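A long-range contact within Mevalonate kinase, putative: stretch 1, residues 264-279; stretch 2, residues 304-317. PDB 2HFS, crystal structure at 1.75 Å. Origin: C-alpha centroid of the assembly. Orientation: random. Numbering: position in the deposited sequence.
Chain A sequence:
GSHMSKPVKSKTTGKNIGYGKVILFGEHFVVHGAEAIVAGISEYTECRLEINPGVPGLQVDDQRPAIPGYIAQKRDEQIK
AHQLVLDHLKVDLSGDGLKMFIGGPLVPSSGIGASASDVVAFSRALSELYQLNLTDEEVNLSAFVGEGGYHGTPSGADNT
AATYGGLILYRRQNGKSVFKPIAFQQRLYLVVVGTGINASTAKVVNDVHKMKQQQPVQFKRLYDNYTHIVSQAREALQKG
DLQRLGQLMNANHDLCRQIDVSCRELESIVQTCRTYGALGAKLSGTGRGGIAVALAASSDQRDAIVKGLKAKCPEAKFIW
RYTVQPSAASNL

Stretch 1 264-279: RELESIVQTCRTYGAL
Stretch 2, residues 304-317: AIVKGLKAKCPEAK

The ring of Tyr 276 lies flat on the backbone of a helix: Gly 308 CA sits 3.4 Å from the centroid of the Tyr 276 ring and only 6° off its normal, a CH-pi contact over one face. Glycine is what permits this, because an ideal CB on Gly 308 would point toward the first stretch and fall 2.3 Å from Tyr 276 CG, a clash. Tyr 276 adopts chi1 -76° (m) and chi2 -91°, and has more of its surface covered by the other stretch (106 Å²) than any other residue; its CD1 lies 3.7 Å from Ala 304 O, and its OH reaches 3.2 Å from Lys 312 CG.

The framework is two helices, 264-275 and 304-312, the latter beginning earlier in the chain. Their axes approach to 8.9 Å and their N-to-C directions differ by 133°, so they run roughly antiparallel but clearly splayed. The register pairs Tyr 276 with Ile 305 (CA to CA 5.1 Å), Thr 272 with Leu 309 (CA to CA 6.2 Å), Ile 269 with Ala 316 (CA to CA 6.0 Å) and Glu 265 with Glu 315 (CA to CA 5.4 Å). About 699 Å² is buried, both sides summed.

Next to the tyrosine, the CA-to-CB bond of Ile 305 (chi1 -58°, m; chi2 155°, t) points sideways to the first stretch, but the end of the side chain comes nearer. Its CG1 lies 3.5 Å from Tyr 276 O, and its CD1 lies 4.2 Å from Ala 278 CB. Tyr 276 is the first residue to leave helical phi/psi (-92/16). Gly 277 follows at 95/17, where a CB would jam against the preceding carbonyl O; Ala 278 N then bonds back to Cys 273 O at 2.9 Å.

The middle is mostly apolar and closely packed. Leu 309 (m, t) sends CD2 to 3.8 Å from Cys 273 SG, 3.8 Å from Thr 272 CG2 and 4.3 Å from Ile 269 CG2. Cys 273 (m) also places SG 4.1 Å from Ile 305 CG2. Thr 272 (m) points toward the second helix: one branch, CG2, meets Gly 308 O at 3.6 Å as well as Leu 309 CD2, while OG1 lies nearest Cys 313 CB, at 3.7 Å.

At the far end, Cys 313 leaves helical phi/psi (-133/92) and opens a type I beta turn to Ala 316, closed by Ala 316 N to Cys 313 O at 3.0 Å. Cys 313 (t) sets SG 3.9 Å from Ile 269 CG1, and Ile 269 (m, t) brings CD1 to 3.7 Å from Glu 315 O and CG1 to 4.3 Å from Ala 316 CB. The turn presents Glu 315 (chi1 -70°, m; chi2 79°, p) toward the first helix. There Ser 268 OG, at chi1 173° (t), donates the sole hydrogen bond between the stretches to Glu 315 OE1, a short 2.6 Å. The short serine side chain points toward the second stretch and puts its hydroxyl within hydrogen-bonding reach of the carboxylate, while Glu 265 CG packs 4.1 Å from Glu 315 CG.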

# COMPACT_ATOMS: atom_id res chain seq x y z
N ARG A 264 -3.84 -19.96 7.91
CA ARG A 264 -4.86 -20.10 8.97
C ARG A 264 -5.35 -18.75 9.52
O ARG A 264 -6.55 -18.55 9.72
CB ARG A 264 -4.29 -20.96 10.11
CG ARG A 264 -5.18 -21.11 11.33
CD ARG A 264 -4.44 -21.67 12.57
NE ARG A 264 -3.54 -20.69 13.17
CZ ARG A 264 -2.51 -20.97 13.98
NH1 ARG A 264 -2.21 -22.23 14.30
NH2 ARG A 264 -1.76 -19.99 14.46
N GLU A 265 -4.40 -17.86 9.79
CA GLU A 265 -4.70 -16.56 10.38
C GLU A 265 -5.52 -15.70 9.42
O GLU A 265 -6.49 -15.07 9.81
CB GLU A 265 -3.41 -15.84 10.80
CG GLU A 265 -2.68 -16.50 11.95
CD GLU A 265 -1.75 -17.61 11.50
OE1 GLU A 265 -1.61 -17.82 10.27
OE2 GLU A 265 -1.12 -18.25 12.37
N LEU A 266 -5.12 -15.69 8.15
CA LEU A 266 -5.89 -14.98 7.15
C LEU A 266 -7.29 -15.57 6.99
O LEU A 266 -8.27 -14.84 6.88
CB LEU A 266 -5.15 -14.96 5.81
CG LEU A 266 -3.95 -13.99 5.76
CD1 LEU A 266 -3.16 -14.24 4.49
CD2 LEU A 266 -4.42 -12.54 5.84
N GLU A 267 -7.38 -16.89 6.94
CA GLU A 267 -8.69 -17.53 6.79
C GLU A 267 -9.64 -17.15 7.95
O GLU A 267 -10.81 -16.83 7.73
CB GLU A 267 -8.52 -19.05 6.66
CG GLU A 267 -7.87 -19.46 5.35
CD GLU A 267 -8.63 -18.94 4.13
OE1 GLU A 267 -9.87 -19.17 4.04
OE2 GLU A 267 -7.99 -18.31 3.27
N SER A 268 -9.11 -17.15 9.17
CA SER A 268 -9.90 -16.81 10.36
C SER A 268 -10.49 -15.39 10.26
O SER A 268 -11.69 -15.16 10.50
CB SER A 268 -9.05 -16.97 11.62
OG SER A 268 -9.75 -16.50 12.76
N ILE A 269 -9.64 -14.46 9.87
CA ILE A 269 -10.03 -13.07 9.67
C ILE A 269 -11.13 -12.94 8.61
O ILE A 269 -12.20 -12.38 8.89
CB ILE A 269 -8.79 -12.20 9.32
CG1 ILE A 269 -7.76 -12.23 10.45
CG2 ILE A 269 -9.17 -10.74 9.02
CD1 ILE A 269 -6.39 -11.62 10.07
N VAL A 270 -10.89 -13.47 7.41
CA VAL A 270 -11.87 -13.32 6.34
C VAL A 270 -13.24 -13.95 6.68
O VAL A 270 -14.28 -13.38 6.36
CB VAL A 270 -11.36 -13.69 4.93
CG1 VAL A 270 -10.13 -12.84 4.55
CG2 VAL A 270 -11.09 -15.18 4.78
N GLN A 271 -13.22 -15.10 7.35
CA GLN A 271 -14.45 -15.77 7.79
C GLN A 271 -15.24 -14.85 8.76
O GLN A 271 -16.45 -14.63 8.59
CB GLN A 271 -14.12 -17.12 8.44
CG GLN A 271 -15.33 -17.92 8.95
CD GLN A 271 -14.94 -19.10 9.82
OE1 GLN A 271 -15.57 -20.16 9.75
NE2 GLN A 271 -13.91 -18.93 10.66
N THR A 272 -14.55 -14.27 9.73
CA THR A 272 -15.23 -13.38 10.68
C THR A 272 -15.76 -12.09 10.04
O THR A 272 -16.85 -11.64 10.39
CB THR A 272 -14.32 -13.09 11.91
OG1 THR A 272 -14.16 -14.30 12.65
CG2 THR A 272 -15.02 -12.18 12.94
N CYS A 273 -15.00 -11.52 9.10
CA CYS A 273 -15.45 -10.35 8.35
C CYS A 273 -16.76 -10.66 7.60
O CYS A 273 -17.72 -9.88 7.67
CB CYS A 273 -14.36 -9.85 7.39
SG CYS A 273 -12.91 -9.12 8.20
N ARG A 274 -16.81 -11.78 6.88
CA ARG A 274 -18.02 -12.17 6.15
C ARG A 274 -19.22 -12.40 7.08
O ARG A 274 -20.32 -11.94 6.79
CB ARG A 274 -17.79 -13.40 5.28
CG ARG A 274 -16.67 -13.17 4.27
CD ARG A 274 -16.54 -14.24 3.23
NE ARG A 274 -15.34 -14.00 2.44
CZ ARG A 274 -14.37 -14.88 2.24
NH1 ARG A 274 -14.42 -16.11 2.76
NH2 ARG A 274 -13.34 -14.53 1.50
N THR A 275 -18.97 -13.11 8.18
CA THR A 275 -19.94 -13.36 9.23
C THR A 275 -20.61 -12.09 9.74
O THR A 275 -21.84 -12.07 9.95
CB THR A 275 -19.25 -14.11 10.40
OG1 THR A 275 -18.90 -15.44 9.97
CG2 THR A 275 -20.25 -14.34 11.56
N TYR A 276 -19.82 -11.03 9.91
CA TYR A 276 -20.34 -9.77 10.41
C TYR A 276 -20.80 -8.80 9.33
O TYR A 276 -21.01 -7.61 9.58
CB TYR A 276 -19.36 -9.14 11.42
CG TYR A 276 -19.45 -9.85 12.75
CD1 TYR A 276 -20.34 -9.41 13.74
CD2 TYR A 276 -18.71 -11.01 12.99
CE1 TYR A 276 -20.46 -10.09 14.96
CE2 TYR A 276 -18.82 -11.70 14.21
CZ TYR A 276 -19.70 -11.23 15.20
OH TYR A 276 -19.81 -11.90 16.40
N GLY A 277 -20.97 -9.34 8.13
CA GLY A 277 -21.66 -8.65 7.06
C GLY A 277 -20.79 -7.90 6.07
O GLY A 277 -21.28 -7.06 5.33
N ALA A 278 -19.49 -8.20 6.05
CA ALA A 278 -18.63 -7.65 5.00
C ALA A 278 -19.22 -7.99 3.64
O ALA A 278 -19.69 -9.10 3.44
CB ALA A 278 -17.21 -8.19 5.09
N LEU A 279 -19.19 -7.04 2.71
CA LEU A 279 -19.63 -7.28 1.35
C LEU A 279 -18.65 -8.22 0.66
O LEU A 279 -19.04 -9.02 -0.19
CB LEU A 279 -19.75 -5.97 0.55
CG LEU A 279 -20.68 -4.87 1.05
CD1 LEU A 279 -20.70 -3.73 0.04
CD2 LEU A 279 -22.08 -5.46 1.28
N ALA A 304 -19.85 -2.80 13.07
CA ALA A 304 -20.24 -4.17 13.37
C ALA A 304 -19.09 -5.14 13.06
O ALA A 304 -18.82 -6.07 13.84
CB ALA A 304 -21.51 -4.56 12.61
N ILE A 305 -18.42 -4.93 11.93
CA ILE A 305 -17.30 -5.80 11.57
C ILE A 305 -16.13 -5.64 12.56
O ILE A 305 -15.57 -6.64 13.01
CB ILE A 305 -16.84 -5.57 10.11
CG1 ILE A 305 -18.01 -5.83 9.15
CG2 ILE A 305 -15.62 -6.44 9.80
CD1 ILE A 305 -17.91 -5.11 7.85
N VAL A 306 -15.77 -4.40 12.90
CA VAL A 306 -14.71 -4.19 13.90
C VAL A 306 -15.06 -4.79 15.26
O VAL A 306 -14.22 -5.45 15.87
CB VAL A 306 -14.33 -2.71 14.04
CG1 VAL A 306 -13.19 -2.55 15.03
CG2 VAL A 306 -13.94 -2.15 12.68
N LYS A 307 -16.30 -4.58 15.71
CA LYS A 307 -16.80 -5.22 16.94
C LYS A 307 -16.69 -6.74 16.88
O LYS A 307 -16.27 -7.37 17.84
CB LYS A 307 -18.27 -4.84 17.18
CG LYS A 307 -18.46 -3.62 18.08
CD LYS A 307 -19.74 -3.73 18.94
CE LYS A 307 -21.01 -3.38 18.17
NZ LYS A 307 -22.15 -3.05 19.08
N GLY A 308 -17.08 -7.32 15.74
CA GLY A 308 -17.12 -8.79 15.58
C GLY A 308 -15.73 -9.41 15.53
O GLY A 308 -15.50 -10.49 16.09
N LEU A 309 -14.81 -8.74 14.86
CA LEU A 309 -13.41 -9.18 14.86
C LEU A 309 -12.82 -9.19 16.28
O LEU A 309 -12.11 -10.12 16.67
CB LEU A 309 -12.58 -8.30 13.93
CG LEU A 309 -12.83 -8.49 12.42
CD1 LEU A 309 -12.20 -7.32 11.68
CD2 LEU A 309 -12.28 -9.84 11.88
N LYS A 310 -13.12 -8.14 17.04
CA LYS A 310 -12.55 -8.01 18.37
C LYS A 310 -13.11 -9.08 19.32
O LYS A 310 -12.39 -9.61 20.17
CB LYS A 310 -12.78 -6.60 18.94
CG LYS A 310 -11.88 -5.52 18.33
CD LYS A 310 -12.10 -4.16 19.00
CE LYS A 310 -11.36 -3.04 18.25
N ALA A 311 -14.38 -9.39 19.17
CA ALA A 311 -15.02 -10.36 20.07
C ALA A 311 -14.73 -11.80 19.67
O ALA A 311 -14.76 -12.69 20.53
CB ALA A 311 -16.52 -10.11 20.11
N LYS A 312 -14.45 -12.03 18.38
CA LYS A 312 -14.54 -13.37 17.82
C LYS A 312 -13.33 -13.86 17.05
O LYS A 312 -13.24 -15.04 16.73
CB LYS A 312 -15.79 -13.50 16.94
CG LYS A 312 -17.09 -13.12 17.64
CD LYS A 312 -17.46 -14.07 18.79
N CYS A 313 -12.37 -12.98 16.79
CA CYS A 313 -11.24 -13.35 15.96
C CYS A 313 -9.93 -12.91 16.59
O CYS A 313 -9.47 -11.79 16.34
CB CYS A 313 -11.41 -12.73 14.57
SG CYS A 313 -10.11 -13.23 13.43
N PRO A 314 -9.31 -13.79 17.38
CA PRO A 314 -8.05 -13.48 18.04
C PRO A 314 -6.93 -13.27 17.04
O PRO A 314 -5.92 -12.64 17.36
CB PRO A 314 -7.75 -14.74 18.85
CG PRO A 314 -9.05 -15.42 19.01
CD PRO A 314 -9.78 -15.15 17.71
N GLU A 315 -7.12 -13.79 15.83
CA GLU A 315 -6.12 -13.72 14.77
C GLU A 315 -6.09 -12.30 14.18
O GLU A 315 -5.14 -11.95 13.50
CB GLU A 315 -6.39 -14.78 13.68
CG GLU A 315 -6.13 -16.23 14.10
CD GLU A 315 -7.27 -16.83 14.94
OE1 GLU A 315 -8.36 -16.23 14.99
OE2 GLU A 315 -7.08 -17.91 15.54
N ALA A 316 -7.12 -11.50 14.46
CA ALA A 316 -7.12 -10.10 14.03
C ALA A 316 -6.35 -9.19 15.00
O ALA A 316 -6.93 -8.43 15.79
CB ALA A 316 -8.54 -9.60 13.77
N LYS A 317 -5.02 -9.26 14.89
CA LYS A 317 -4.07 -8.60 15.81
C LYS A 317 -4.20 -7.06 15.83
O LYS A 317 -4.11 -6.42 16.88
CB LYS A 317 -2.64 -9.03 15.46
CG LYS A 317 -1.71 -9.16 16.68
CD LYS A 317 -0.32 -9.70 16.31
CE LYS A 317 0.45 -10.20 17.56
NZ LYS A 317 0.16 -11.64 17.94